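Local coordinates for protein succinylglutamate desuccinylase (Vibrio cholerae, PDB 2G9D) that probably hydrolyses N-succinylglutamate to succinate and glutamate, the last step of arginine degradation by the AST pathway, using one zinc ion per subunit, at residues A88-F93 with R138-N143; W150-H155 with L239-L244; T53-I58 with E146-H151. All coordinates share one frame; numbering follows the deposited sequence.

Contact 1 of 3, residues A88-F93 with R138-N143; sequences AERCLF and RQFFAN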
loop_
_atom_site.group_PDB
_atom_site.type_symbol
_atom_site.label_atom_id
_atom_site.label_comp_id
_atom_site.label_asym_id
_atom_site.label_seq_id
_atom_site.Cartn_x
_atom_site.Cartn_y
_atom_site.Cartn_z
ATOM N N ALA A 88 9.221 -10.833 -15.397
ATOM C CA ALA A 88 10.575 -10.314 -15.568
ATOM C C ALA A 88 11.112 -9.768 -14.263
ATOM O O ALA A 88 12.092 -9.016 -14.243
ATOM C CB ALA A 88 10.582 -9.212 -16.611
ATOM N N GLU A 89 10.472 -10.142 -13.166
ATOM C CA GLU A 89 10.898 -9.643 -11.878
ATOM C C GLU A 89 10.447 -10.520 -10.742
ATOM O O GLU A 89 9.245 -10.737 -10.551
ATOM C CB GLU A 89 10.357 -8.226 -11.645
ATOM C CG GLU A 89 11.250 -7.111 -12.165
ATOM C CD GLU A 89 10.801 -6.573 -13.501
ATOM O OE1 GLU A 89 11.508 -5.698 -14.046
ATOM O OE2 GLU A 89 9.742 -7.022 -13.994
ATOM N N ARG A 90 11.419 -11.005 -9.974
ATOM C CA ARG A 90 11.136 -11.849 -8.820
ATOM C C ARG A 90 10.174 -11.100 -7.871
ATOM O O ARG A 90 10.574 -10.158 -7.180
ATOM C CB ARG A 90 12.448 -12.178 -8.106
ATOM C CG ARG A 90 12.323 -13.293 -7.125
ATOM C CD ARG A 90 13.173 -13.053 -5.907
ATOM N NE ARG A 90 12.684 -13.881 -4.817
ATOM C CZ ARG A 90 13.263 -13.977 -3.631
ATOM N NH1 ARG A 90 14.364 -13.287 -3.376
ATOM N NH2 ARG A 90 12.745 -14.772 -2.702
ATOM N N CYS A 91 8.911 -11.508 -7.843
ATOM C CA CYS A 91 7.942 -10.841 -6.979
ATOM C C CYS A 91 7.060 -11.766 -6.131
ATOM O O CYS A 91 6.564 -12.801 -6.591
ATOM C CB CYS A 91 7.063 -9.899 -7.812
ATOM S SG CYS A 91 6.080 -10.732 -9.075
ATOM N N LEU A 92 6.873 -11.351 -4.884
ATOM C CA LEU A 92 6.087 -12.076 -3.895
ATOM C C LEU A 92 4.689 -11.442 -3.769
ATOM O O LEU A 92 4.555 -10.296 -3.345
ATOM C CB LEU A 92 6.829 -12.011 -2.560
ATOM C CG LEU A 92 6.471 -12.995 -1.458
ATOM C CD1 LEU A 92 6.605 -14.425 -1.947
ATOM C CD2 LEU A 92 7.382 -12.730 -0.285
ATOM N N PHE A 93 3.653 -12.180 -4.149
ATOM C CA PHE A 93 2.294 -11.661 -4.077
ATOM C C PHE A 93 1.666 -11.999 -2.736
ATOM O O PHE A 93 1.174 -13.102 -2.530
ATOM C CB PHE A 93 1.441 -12.222 -5.226
ATOM C CG PHE A 93 1.670 -11.536 -6.547
ATOM C CD1 PHE A 93 2.798 -11.818 -7.314
ATOM C CD2 PHE A 93 0.783 -10.561 -6.997
ATOM C CE1 PHE A 93 3.047 -11.137 -8.509
ATOM C CE2 PHE A 93 1.021 -9.873 -8.192
ATOM C CZ PHE A 93 2.161 -10.164 -8.946
ATOM N N ARG A 138 12.051 -11.151 5.376
ATOM C CA ARG A 138 13.406 -11.591 5.704
ATOM C C ARG A 138 13.834 -12.695 4.737
ATOM O O ARG A 138 14.902 -12.616 4.132
ATOM C CB ARG A 138 13.445 -12.096 7.151
ATOM C CG ARG A 138 14.832 -12.322 7.743
ATOM C CD ARG A 138 15.337 -13.749 7.498
ATOM N NE ARG A 138 14.494 -14.771 8.128
ATOM C CZ ARG A 138 14.788 -16.072 8.169
ATOM N NH1 ARG A 138 13.957 -16.926 8.760
ATOM N NH2 ARG A 138 15.914 -16.519 7.626
ATOM N N GLN A 139 12.986 -13.712 4.585
ATOM C CA GLN A 139 13.266 -14.834 3.691
ATOM C C GLN A 139 13.362 -14.398 2.234
ATOM O O GLN A 139 14.164 -14.925 1.471
ATOM C CB GLN A 139 12.171 -15.894 3.797
ATOM C CG GLN A 139 12.292 -16.888 4.953
ATOM C CD GLN A 139 13.200 -18.085 4.631
ATOM O OE1 GLN A 139 13.121 -18.669 3.540
ATOM N NE2 GLN A 139 14.053 -18.462 5.589
ATOM N N PHE A 140 12.533 -13.435 1.851
ATOM C CA PHE A 140 12.500 -12.954 0.476
ATOM C C PHE A 140 13.724 -12.142 0.097
ATOM O O PHE A 140 14.430 -12.495 -0.831
ATOM C CB PHE A 140 11.245 -12.114 0.259
ATOM C CG PHE A 140 10.987 -11.758 -1.174
ATOM C CD1 PHE A 140 10.194 -12.571 -1.971
ATOM C CD2 PHE A 140 11.506 -10.589 -1.721
ATOM C CE1 PHE A 140 9.918 -12.227 -3.291
ATOM C CE2 PHE A 140 11.237 -10.242 -3.033
ATOM C CZ PHE A 140 10.438 -11.064 -3.819
ATOM N N PHE A 141 13.974 -11.051 0.812
ATOM C CA PHE A 141 15.121 -10.203 0.500
ATOM C C PHE A 141 16.450 -10.848 0.826
ATOM O O PHE A 141 17.380 -10.172 1.252
ATOM C CB PHE A 141 15.026 -8.852 1.232
ATOM C CG PHE A 141 14.000 -7.917 0.651
ATOM C CD1 PHE A 141 13.949 -7.683 -0.715
ATOM C CD2 PHE A 141 13.071 -7.292 1.470
ATOM C CE1 PHE A 141 12.979 -6.845 -1.256
ATOM C CE2 PHE A 141 12.095 -6.447 0.940
ATOM C CZ PHE A 141 12.047 -6.225 -0.423
ATOM N N ALA A 142 16.546 -12.150 0.606
ATOM C CA ALA A 142 17.777 -12.866 0.901
ATOM C C ALA A 142 18.791 -12.841 -0.244
ATOM O O ALA A 142 18.486 -13.214 -1.391
ATOM C CB ALA A 142 17.458 -14.304 1.281
ATOM N N ASN A 143 20.003 -12.407 0.099
ATOM C CA ASN A 143 21.107 -12.313 -0.846
ATOM C C ASN A 143 20.825 -11.308 -1.946
ATOM O O ASN A 143 21.563 -11.223 -2.927
ATOM C CB ASN A 143 21.396 -13.688 -1.458
ATOM C CG ASN A 143 22.146 -14.595 -0.509
ATOM O OD1 ASN A 143 21.616 -15.603 -0.042
ATOM N ND2 ASN A 143 23.386 -14.231 -0.207
#

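Contact 2 of 3, residues W150-H155 with L239-L244; sequences WHLDLH and LAMRDL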
loop_
_atom_site.group_PDB
_atom_site.type_symbol
_atom_site.label_atom_id
_atom_site.label_comp_id
_atom_site.label_asym_id
_atom_site.label_seq_id
_atom_site.Cartn_x
_atom_site.Cartn_y
_atom_site.Cartn_z
ATOM N N TRP A 150 11.653 -3.499 -4.132
ATOM C CA TRP A 150 10.442 -2.715 -4.234
ATOM C C TRP A 150 9.391 -3.304 -3.335
ATOM O O TRP A 150 9.364 -4.512 -3.121
ATOM C CB TRP A 150 9.902 -2.756 -5.675
ATOM C CG TRP A 150 10.631 -1.895 -6.638
ATOM C CD1 TRP A 150 11.984 -1.818 -6.813
ATOM C CD2 TRP A 150 10.056 -0.959 -7.540
ATOM N NE1 TRP A 150 12.289 -0.878 -7.763
ATOM C CE2 TRP A 150 11.122 -0.327 -8.223
ATOM C CE3 TRP A 150 8.748 -0.571 -7.824
ATOM C CZ2 TRP A 150 10.916 0.652 -9.185
ATOM C CZ3 TRP A 150 8.544 0.404 -8.773
ATOM C CH2 TRP A 150 9.625 1.011 -9.439
ATOM N N HIS A 151 8.505 -2.456 -2.830
ATOM C CA HIS A 151 7.440 -2.949 -1.996
ATOM C C HIS A 151 6.203 -2.081 -2.102
ATOM O O HIS A 151 6.152 -0.983 -1.571
ATOM C CB HIS A 151 7.894 -3.043 -0.558
ATOM C CG HIS A 151 6.891 -3.701 0.319
ATOM N ND1 HIS A 151 5.644 -3.163 0.541
ATOM C CD2 HIS A 151 6.922 -4.872 0.993
ATOM C CE1 HIS A 151 4.948 -3.973 1.317
ATOM N NE2 HIS A 151 5.700 -5.019 1.607
ATOM N N LEU A 152 5.199 -2.602 -2.794
ATOM C CA LEU A 152 3.948 -1.900 -3.015
ATOM C C LEU A 152 2.771 -2.497 -2.281
ATOM O O LEU A 152 2.220 -3.523 -2.684
ATOM C CB LEU A 152 3.629 -1.866 -4.502
ATOM C CG LEU A 152 4.238 -0.733 -5.331
ATOM C CD1 LEU A 152 5.624 -0.339 -4.841
ATOM C CD2 LEU A 152 4.281 -1.199 -6.774
ATOM N N ASP A 153 2.372 -1.816 -1.210
ATOM C CA ASP A 153 1.244 -2.235 -0.389
ATOM C C ASP A 153 -0.027 -1.581 -0.963
ATOM O O ASP A 153 -0.152 -0.349 -0.983
ATOM C CB ASP A 153 1.483 -1.804 1.058
ATOM C CG ASP A 153 0.664 -2.607 2.037
ATOM O OD1 ASP A 153 0.871 -2.442 3.253
ATOM O OD2 ASP A 153 -0.188 -3.407 1.595
ATOM N N LEU A 154 -0.961 -2.406 -1.436
ATOM C CA LEU A 154 -2.182 -1.892 -2.055
ATOM C C LEU A 154 -3.373 -1.853 -1.104
ATOM O O LEU A 154 -3.695 -2.839 -0.446
ATOM C CB LEU A 154 -2.528 -2.736 -3.291
ATOM C CG LEU A 154 -1.403 -3.429 -4.083
ATOM C CD1 LEU A 154 -2.048 -4.216 -5.230
ATOM C CD2 LEU A 154 -0.400 -2.424 -4.634
ATOM N N HIS A 155 -4.039 -0.706 -1.053
ATOM C CA HIS A 155 -5.179 -0.515 -0.158
ATOM C C HIS A 155 -6.266 0.332 -0.817
ATOM O O HIS A 155 -6.188 0.705 -1.995
ATOM C CB HIS A 155 -4.754 0.237 1.116
ATOM C CG HIS A 155 -3.680 -0.427 1.912
ATOM N ND1 HIS A 155 -3.945 -1.163 3.047
ATOM C CD2 HIS A 155 -2.331 -0.417 1.780
ATOM C CE1 HIS A 155 -2.809 -1.571 3.582
ATOM N NE2 HIS A 155 -1.813 -1.133 2.833
ATOM N N LEU A 239 -2.582 -1.302 -15.632
ATOM C CA LEU A 239 -1.662 -1.410 -16.752
ATOM C C LEU A 239 -0.254 -1.174 -16.219
ATOM O O LEU A 239 0.673 -1.921 -16.508
ATOM C CB LEU A 239 -1.995 -0.375 -17.836
ATOM C CG LEU A 239 -2.656 -0.897 -19.122
ATOM C CD1 LEU A 239 -3.943 -1.624 -18.789
ATOM C CD2 LEU A 239 -2.944 0.263 -20.063
ATOM N N ALA A 240 -0.109 -0.138 -15.407
ATOM C CA ALA A 240 1.186 0.209 -14.845
ATOM C C ALA A 240 1.876 -0.969 -14.183
ATOM O O ALA A 240 3.033 -1.247 -14.487
ATOM C CB ALA A 240 1.037 1.352 -13.847
HETATM N N MSE A 241 1.173 -1.641 -13.274
HETATM C CA MSE A 241 1.730 -2.777 -12.555
HETATM C C MSE A 241 2.243 -3.816 -13.523
HETATM O O MSE A 241 3.369 -4.300 -13.400
HETATM C CB MSE A 241 0.671 -3.412 -11.661
HETATM C CG MSE A 241 1.208 -4.519 -10.764
HETATM SE SE MSE A 241 2.682 -3.859 -9.632
HETATM C CE MSE A 241 1.630 -2.694 -8.457
ATOM N N ARG A 242 1.396 -4.154 -14.491
ATOM C CA ARG A 242 1.737 -5.141 -15.501
ATOM C C ARG A 242 3.026 -4.772 -16.181
ATOM O O ARG A 242 3.860 -5.628 -16.425
ATOM C CB ARG A 242 0.613 -5.258 -16.521
ATOM C CG ARG A 242 -0.621 -5.879 -15.933
ATOM C CD ARG A 242 -1.855 -5.620 -16.755
ATOM N NE ARG A 242 -3.009 -6.320 -16.182
ATOM C CZ ARG A 242 -3.145 -7.651 -16.113
ATOM N NH1 ARG A 242 -2.201 -8.463 -16.579
ATOM N NH2 ARG A 242 -4.230 -8.181 -15.571
ATOM N N ASP A 243 3.205 -3.493 -16.481
ATOM C CA ASP A 243 4.437 -3.066 -17.125
ATOM C C ASP A 243 5.582 -3.216 -16.107
ATOM O O ASP A 243 6.711 -3.571 -16.459
ATOM C CB ASP A 243 4.305 -1.614 -17.602
ATOM C CG ASP A 243 3.075 -1.390 -18.484
ATOM O OD1 ASP A 243 2.988 -1.970 -19.583
ATOM O OD2 ASP A 243 2.179 -0.628 -18.074
ATOM N N LEU A 244 5.261 -2.989 -14.836
ATOM C CA LEU A 244 6.241 -3.086 -13.762
ATOM C C LEU A 244 6.801 -4.485 -13.575
ATOM O O LEU A 244 7.996 -4.640 -13.304
ATOM C CB LEU A 244 5.645 -2.619 -12.434
ATOM C CG LEU A 244 6.691 -2.473 -11.316
ATOM C CD1 LEU A 244 7.723 -1.386 -11.680
ATOM C CD2 LEU A 244 5.991 -2.149 -9.996
#

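Contact 3 of 3, residues T53-I58 with E146-H151; sequences TKNMVI and EHSRWH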
loop_
_atom_site.group_PDB
_atom_site.type_symbol
_atom_site.label_atom_id
_atom_site.label_comp_id
_atom_site.label_asym_id
_atom_site.label_seq_id
_atom_site.Cartn_x
_atom_site.Cartn_y
_atom_site.Cartn_z
ATOM N N THR A 53 17.534 -7.294 -12.344
ATOM C CA THR A 53 16.149 -7.663 -12.081
ATOM C C THR A 53 15.770 -7.113 -10.724
ATOM O O THR A 53 16.629 -6.907 -9.863
ATOM C CB THR A 53 15.939 -9.182 -12.071
ATOM O OG1 THR A 53 16.242 -9.720 -13.363
ATOM C CG2 THR A 53 14.501 -9.503 -11.726
ATOM N N LYS A 54 14.481 -6.871 -10.539
ATOM C CA LYS A 54 13.982 -6.325 -9.289
ATOM C C LYS A 54 13.257 -7.363 -8.437
ATOM O O LYS A 54 12.738 -8.350 -8.946
ATOM C CB LYS A 54 13.068 -5.130 -9.597
ATOM C CG LYS A 54 13.822 -3.954 -10.264
ATOM C CD LYS A 54 12.960 -2.701 -10.439
ATOM C CE LYS A 54 12.154 -2.775 -11.706
ATOM N NZ LYS A 54 13.079 -2.913 -12.866
ATOM N N ASN A 55 13.260 -7.147 -7.128
ATOM C CA ASN A 55 12.594 -8.045 -6.201
ATOM C C ASN A 55 11.543 -7.186 -5.566
ATOM O O ASN A 55 11.814 -6.392 -4.666
ATOM C CB ASN A 55 13.582 -8.563 -5.172
ATOM C CG ASN A 55 14.655 -9.424 -5.801
ATOM O OD1 ASN A 55 14.353 -10.448 -6.417
ATOM N ND2 ASN A 55 15.912 -9.006 -5.667
HETATM N N MSE A 56 10.337 -7.351 -6.085
HETATM C CA MSE A 56 9.192 -6.580 -5.667
HETATM C C MSE A 56 8.252 -7.370 -4.793
HETATM O O MSE A 56 8.074 -8.567 -4.985
HETATM C CB MSE A 56 8.428 -6.084 -6.901
HETATM C CG MSE A 56 9.307 -5.505 -7.995
HETATM SE SE MSE A 56 8.296 -4.966 -9.567
HETATM C CE MSE A 56 7.188 -6.552 -9.779
ATOM N N VAL A 57 7.660 -6.673 -3.827
ATOM C CA VAL A 57 6.693 -7.265 -2.922
ATOM C C VAL A 57 5.407 -6.476 -3.077
ATOM O O VAL A 57 5.269 -5.389 -2.530
ATOM C CB VAL A 57 7.172 -7.234 -1.438
ATOM C CG1 VAL A 57 6.032 -7.584 -0.515
ATOM C CG2 VAL A 57 8.302 -8.251 -1.247
ATOM N N ILE A 58 4.496 -7.016 -3.878
ATOM C CA ILE A 58 3.191 -6.410 -4.127
ATOM C C ILE A 58 2.301 -7.093 -3.103
ATOM O O ILE A 58 2.160 -8.300 -3.131
ATOM C CB ILE A 58 2.673 -6.732 -5.570
ATOM C CG1 ILE A 58 3.523 -6.009 -6.616
ATOM C CG2 ILE A 58 1.229 -6.287 -5.732
ATOM C CD1 ILE A 58 4.894 -6.561 -6.777
ATOM N N GLU A 146 19.407 -3.963 -2.190
ATOM C CA GLU A 146 18.482 -2.851 -2.028
ATOM C C GLU A 146 18.202 -2.050 -3.306
ATOM O O GLU A 146 17.080 -1.593 -3.529
ATOM C CB GLU A 146 18.975 -1.918 -0.909
ATOM C CG GLU A 146 20.485 -1.793 -0.756
ATOM C CD GLU A 146 21.200 -1.489 -2.062
ATOM O OE1 GLU A 146 21.680 -2.440 -2.716
ATOM O OE2 GLU A 146 21.280 -0.302 -2.444
ATOM N N HIS A 147 19.208 -1.894 -4.151
ATOM C CA HIS A 147 19.026 -1.147 -5.384
ATOM C C HIS A 147 17.893 -1.732 -6.244
ATOM O O HIS A 147 17.355 -1.058 -7.135
ATOM C CB HIS A 147 20.337 -1.134 -6.182
ATOM C CG HIS A 147 20.624 -2.415 -6.909
ATOM N ND1 HIS A 147 20.783 -3.625 -6.265
ATOM C CD2 HIS A 147 20.773 -2.671 -8.232
ATOM C CE1 HIS A 147 21.018 -4.571 -7.159
ATOM N NE2 HIS A 147 21.017 -4.018 -8.360
ATOM N N SER A 148 17.519 -2.975 -5.960
ATOM C CA SER A 148 16.476 -3.645 -6.727
ATOM C C SER A 148 15.273 -4.091 -5.893
ATOM O O SER A 148 14.495 -4.952 -6.323
ATOM C CB SER A 148 17.075 -4.865 -7.427
ATOM O OG SER A 148 17.564 -5.791 -6.467
ATOM N N ARG A 149 15.111 -3.509 -4.712
ATOM C CA ARG A 149 14.007 -3.898 -3.855
ATOM C C ARG A 149 12.824 -2.940 -3.886
ATOM O O ARG A 149 12.957 -1.741 -3.678
ATOM C CB ARG A 149 14.520 -4.069 -2.443
ATOM C CG ARG A 149 15.519 -5.190 -2.319
ATOM C CD ARG A 149 16.114 -5.143 -0.947
ATOM N NE ARG A 149 17.001 -6.255 -0.658
ATOM C CZ ARG A 149 18.054 -6.141 0.138
ATOM N NH1 ARG A 149 18.327 -4.966 0.698
ATOM N NH2 ARG A 149 18.823 -7.194 0.375
ATOM N N TRP A 150 11.653 -3.499 -4.132
ATOM C CA TRP A 150 10.442 -2.715 -4.234
ATOM C C TRP A 150 9.391 -3.304 -3.335
ATOM O O TRP A 150 9.364 -4.512 -3.121
ATOM C CB TRP A 150 9.902 -2.756 -5.675
ATOM C CG TRP A 150 10.631 -1.895 -6.638
ATOM C CD1 TRP A 150 11.984 -1.818 -6.813
ATOM C CD2 TRP A 150 10.056 -0.959 -7.540
ATOM N NE1 TRP A 150 12.289 -0.878 -7.763
ATOM C CE2 TRP A 150 11.122 -0.327 -8.223
ATOM C CE3 TRP A 150 8.748 -0.571 -7.824
ATOM C CZ2 TRP A 150 10.916 0.652 -9.185
ATOM C CZ3 TRP A 150 8.544 0.404 -8.773
ATOM C CH2 TRP A 150 9.625 1.011 -9.439
ATOM N N HIS A 151 8.505 -2.456 -2.830
ATOM C CA HIS A 151 7.440 -2.949 -1.996
ATOM C C HIS A 151 6.203 -2.081 -2.102
ATOM O O HIS A 151 6.152 -0.983 -1.571
ATOM C CB HIS A 151 7.894 -3.043 -0.558
ATOM C CG HIS A 151 6.891 -3.701 0.319
ATOM N ND1 HIS A 151 5.644 -3.163 0.541
ATOM C CD2 HIS A 151 6.922 -4.872 0.993
ATOM C CE1 HIS A 151 4.948 -3.973 1.317
ATOM N NE2 HIS A 151 5.700 -5.019 1.607
#

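Contact 1 of 3, residues A88-F93 with R138-N143
Phe140, the last helical residue before Phe141 leaves helical geometry, carries most of this contact with its ring. Its CG stands anti to the backbone N (chi1 -170°), so the ring reaches Arg90, Cys91 and Leu92. Arg90 reaches toward it tip to tip and lays its guanidinium flat over one ring face, planes 21° apart; Arg90 CZ lies 3.8 Å from the Phe140 ring centroid, a cation-pi stack. Leu92 slides past the same ring obliquely, its CG 3.8 Å from Phe140 CD1, while Cys91 CA meets the ring edge. Helix 125-140 of the α/β catalytic domain is thus packed by its C-terminal turn on strand 90-94. There Arg90 NH1 also donates to Phe140 O at 2.7 Å. The bond is bent, 131° at the hydrogen, with the donor above the carbonyl plane. A positive charge at a helix C-terminus would be expected to suit the helix dipole. Arg90 NH2 has a second partner, a salt bridge to Glu43 OE1. The packing slackens beyond this ring: exposed Gln139 barely grazes Arg90, and Arg90 itself is partly exposed.

Contact 2 of 3, residues W150-H155 with L239-L244
Trp150, Leu152 and Leu154 project from one face of the strand toward helix 239-244, which runs nearly antiparallel to it, at 155° between their directions. The axes approach no closer than 12.7 Å, so the contact is made by apolar side-chain ends, three pairs of them meeting tip to tip. Leu244, with CG anti to the backbone N (chi1 -170°), presents both methyls to the strand. Its CD1 lies 3.5 Å from Trp150 CZ3, at the six-membered end of the indole and oblique to its plane. The other methyl, Leu244 CD2, sits 3.8 Å from Leu152 CD2 and also borders the indole, so that this one leucine spans two strand residues. Met241, a selenomethionine, starts out across the line to the strand; bends at chi2 and chi3 then bring its terminal methyl in. That CE is 3.5 Å from Leu152 CD2, and Leu154 CD2 is a looser neighbour at 4.3 Å from Met241 CE. Leu152 CD2 is therefore flanked by the ends of both helix residues. Trp76 of helix 68-81 touches both Leu154 and Met241, extending the apolar layer. His151, Asp153 and His155 point to the other side of the strand. His155 is a predicted zinc ligand, and its ND1 hydrogen-bonds Glu66 OE1, another predicted ligand. The arrangement is that of a central β-strand in the zinc-exopeptidase-like catalytic domain, apolar beneath a covering helix on one face and carrying the predicted zinc ligand His155 on the other.

Contact 3 of 3, residues T53-I58 with E146-H151
Two parallel β-strands, 55-58 and 149-151, lie side by side here in the β-sheet of the catalytic domain, their axes 4.4 Å apart and only 7° from alignment. Asn55 pairs with Arg149, Met56 with Trp150 and Val57 with His151. The ladder begins with Asn55 N donating to Ser148 O at 2.6 Å, an almost straight bond (174°) that meets the acceptor nearly along its C=O axis. Asn55 also accepts, its O taking Trp150 N at 2.9 Å. The third rung runs from Val57 N to Trp150 O, 2.8 Å and more bent (141°), with the donor above the carbonyl plane. Leu152 N then continues the ladder, probably donating to Val57 O. Asn55 and Val57 thus spend their amides on this neighbour, whereas Met56 bonds through its backbone to Arg90 and Leu92 of strand 90-94. On the other strand Arg149 and His151 pair with strand 214-220, so both strands are bonded along both borders. The polar side chains find partners beyond the two segments: Ser148 OG bonds Asp145 O, and Arg149 NE bonds Thr144 OG1. Lys54 NZ has a long, weak ion pair with Glu89 OE1. On the Met56 face, Met56 and Lys54 lie alongside Trp150 and point the same way. Met56 CG is 3.6 Å from Trp150 CB, and the selenium makes an oblique Met-aromatic contact, Met56 SE being 5.2 Å from the centroid of the Trp150 five-membered ring. Lys54, bent at chi3 and chi4, sets CD beside Trp150 NE1 and CE over one indole face toward its rim. On the opposite face Val57 crosses the His151 ring obliquely, and its carbonyl oxygen also stands over the centre of that imidazole, Val57 O lying 3.7 Å from His151 CG.

In the fold
All three contacts lie in the catalytic domain and share one run of parallel strands, 90-94, 55-60 and 149-157. Contact 3 joins 55-60 to 149-157; its centre is about 7 Å from that of contact 1 and about 11 Å from that of contact 2, while contacts 1 and 2 are about 14 Å apart. Both segments of contact 1 fall, in sequence, between those of contact 3, and contact 2 follows, reusing Trp150 and His151. Helix 125-140, in contact 1, and helix 235-246, in contact 2, cover opposite faces of the sheet, the former beside Val57 and His151, the latter beside Met56 and Trp150. Strand 149-157 runs on to the predicted zinc ligand His155.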